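Local coordinates for protein arsenate reductase (ArsC) (Archaeoglobus fulgidus, PDB 1Y1L) that probably reduces arsenate to arsenite for arsenic detoxification, using redox-active cysteines on a scaffold of the low-molecular-weight phosphotyrosine phosphatase family, at residues T75-E79 against S80-V84. Numbering follows the deposited sequence.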
ATOM      1  N   THR A  75      -4.982  11.128   5.337  1.00 29.11           N
ATOM      2  CA  THR A  75      -4.803  10.181   6.441  1.00 33.69           C
ATOM      3  C   THR A  75      -3.740  10.653   7.440  1.00 35.10           C
ATOM      4  O   THR A  75      -2.580  10.880   7.076  1.00 36.54           O
ATOM      5  CB  THR A  75      -4.433   8.766   5.916  1.00 28.45           C
ATOM      6  OG1 THR A  75      -5.581   8.159   5.315  1.00 37.72           O
ATOM      7  CG2 THR A  75      -3.953   7.873   7.044  1.00 27.24           C
ATOM      8  N   VAL A  76      -4.153  10.849   8.688  1.00 36.88           N
ATOM      9  CA  VAL A  76      -3.226  11.276   9.728  1.00 36.14           C
ATOM     10  C   VAL A  76      -2.567  10.027  10.308  1.00 43.18           C
ATOM     11  O   VAL A  76      -3.148   9.332  11.156  1.00 42.49           O
ATOM     12  CB  VAL A  76      -3.936  12.081  10.841  1.00 32.08           C
ATOM     13  CG1 VAL A  76      -2.975  12.380  11.960  1.00 28.31           C
ATOM     14  CG2 VAL A  76      -4.453  13.387  10.285  1.00 26.19           C
ATOM     15  N   CYS A  77      -1.376   9.721   9.793  1.00 54.20           N
ATOM     16  CA  CYS A  77      -0.599   8.554  10.207  1.00 63.96           C
ATOM     17  C   CYS A  77       0.280   8.772  11.450  1.00 60.81           C
ATOM     18  O   CYS A  77       0.548   9.909  11.862  1.00 57.58           O
ATOM     19  CB  CYS A  77       0.345   8.122   9.058  1.00 68.43           C
ATOM     20  SG  CYS A  77      -0.428   8.443   7.441  1.00 97.33           S
ATOM     21  N   GLU A  78       0.717   7.657  12.035  1.00 61.89           N
ATOM     22  CA  GLU A  78       1.570   7.648  13.222  1.00 62.62           C
ATOM     23  C   GLU A  78       3.033   7.820  12.803  1.00 69.19           C
ATOM     24  O   GLU A  78       3.318   8.121  11.643  1.00 67.12           O
ATOM     25  CB  GLU A  78       1.405   6.314  13.951  1.00 58.27           C
ATOM     26  CG  GLU A  78      -0.029   5.954  14.312  1.00 49.03           C
ATOM     27  CD  GLU A  78      -0.443   6.463  15.678  1.00 51.71           C
ATOM     28  OE1 GLU A  78      -0.951   7.601  15.761  1.00 48.32           O
ATOM     29  OE2 GLU A  78      -0.269   5.720  16.671  1.00 53.62           O
ATOM     30  N   GLU A  79       3.959   7.608  13.737  1.00 75.58           N
ATOM     31  CA  GLU A  79       5.390   7.736  13.436  1.00 80.37           C
ATOM     32  C   GLU A  79       5.842   6.761  12.342  1.00 79.81           C
ATOM     33  O   GLU A  79       6.772   7.057  11.579  1.00 80.50           O
ATOM     34  CB  GLU A  79       6.247   7.513  14.693  1.00 85.71           C
ATOM     35  CG  GLU A  79       7.739   7.819  14.481  1.00 91.52           C
ATOM     36  CD  GLU A  79       8.638   7.289  15.596  1.00 94.91           C
ATOM     37  OE1 GLU A  79       9.527   6.459  15.295  1.00 95.45           O
ATOM     38  OE2 GLU A  79       8.468   7.707  16.766  1.00 96.10           O
ATOM     39  N   SER A  80       5.183   5.610  12.267  1.00 77.63           N
ATOM     40  CA  SER A  80       5.535   4.602  11.279  1.00 76.78           C
ATOM     41  C   SER A  80       4.435   3.574  11.059  1.00 75.66           C
ATOM     42  O   SER A  80       4.683   2.365  11.080  1.00 74.68           O
ATOM     43  CB  SER A  80       6.847   3.908  11.674  1.00 79.20           C
ATOM     44  OG  SER A  80       6.825   3.441  13.018  1.00 83.76           O
ATOM     45  N   SER A  81       3.225   4.050  10.803  1.00 73.82           N
ATOM     46  CA  SER A  81       2.121   3.136  10.568  1.00 71.22           C
ATOM     47  C   SER A  81       0.917   3.814   9.945  1.00 70.88           C
ATOM     48  O   SER A  81      -0.122   4.001  10.584  1.00 71.27           O
ATOM     49  CB  SER A  81       1.744   2.405  11.855  1.00 69.46           C
ATOM     50  OG  SER A  81       1.675   3.302  12.942  1.00 74.13           O
ATOM     51  N   CYS A  82       1.083   4.205   8.686  1.00 70.99           N
ATOM     52  CA  CYS A  82       0.020   4.854   7.934  1.00 78.09           C
ATOM     53  C   CYS A  82      -0.979   3.806   7.475  1.00 72.05           C
ATOM     54  O   CYS A  82      -0.640   2.897   6.713  1.00 71.21           O
ATOM     55  CB  CYS A  82       0.601   5.567   6.714  1.00 84.15           C
ATOM     56  SG  CYS A  82      -0.460   6.977   6.266  1.00100.60           S
ATOM     57  N   VAL A  83      -2.200   3.919   7.979  1.00 65.27           N
ATOM     58  CA  VAL A  83      -3.266   3.000   7.617  1.00 57.72           C
ATOM     59  C   VAL A  83      -3.740   3.294   6.179  1.00 56.60           C
ATOM     60  O   VAL A  83      -3.752   4.449   5.742  1.00 57.24           O
ATOM     61  CB  VAL A  83      -4.436   3.102   8.637  1.00 56.17           C
ATOM     62  CG1 VAL A  83      -4.940   4.529   8.735  1.00 51.15           C
ATOM     63  CG2 VAL A  83      -5.553   2.152   8.265  1.00 63.95           C
ATOM     64  N   VAL A  84      -4.030   2.241   5.422  1.00 53.51           N
ATOM     65  CA  VAL A  84      -4.500   2.392   4.051  1.00 50.91           C
ATOM     66  C   VAL A  84      -5.998   2.121   4.037  1.00 50.87           C
ATOM     67  O   VAL A  84      -6.498   1.294   4.809  1.00 52.43           O
ATOM     68  CB  VAL A  84      -3.786   1.411   3.079  1.00 48.89           C
ATOM     69  CG1 VAL A  84      -4.290  -0.022   3.276  1.00 41.94           C
ATOM     70  CG2 VAL A  84      -3.982   1.864   1.639  1.00 54.14           C
TER
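Cys77 and Cys82 close a small ring in the chain: strand 73-77 ends at the first, the backbone turns back through Glu78 to Ser81, and a disulfide ties the second to the strand end. From the strand side, Cys77 CB faces the returning chain and lies 3.5 Å from Cys82 CA. The next atom, Cys77 SG, leans to the side of its backbone N, roughly opposite the carbonyl carbon (chi1 -33°), and from there it bonds to Cys82 SG at 1.9 Å. Cys82 SG, swung roughly anti to its backbone N (chi1 -152°), reaches back to meet it. Beside the bridge, Thr75 turns its methyl rather than its hydroxyl to the loop; Thr75 CG2 comes to 3.7 Å from Cys82 SG and also touches Val83 CG1. At the turn, Ser81 OG lies against the aliphatic start of Glu78, 3.2 Å from Glu78 CB and close to Glu78 CG as well. The Glu78 chain bends about its CB-CG bond (chi2 -90°), which carries the carboxylate away from the loop to a salt bridge between OE1 and Arg12 NH1, while the Glu78 carbonyl oxygen is hydrogen-bonded to His95 ND1. Arg93 of strand 91-95 packs on both cysteines, and a bound cadmium ion lies about 5 Å from the side chain of Cys82. Such a cysteine pair, one at the end of a central strand of the parallel sheet and one in the loop that follows, is consistent with the redox-active pair that becomes a disulfide in the oxidised form of arsenate reductases built on the low-molecular-weight phosphatase fold.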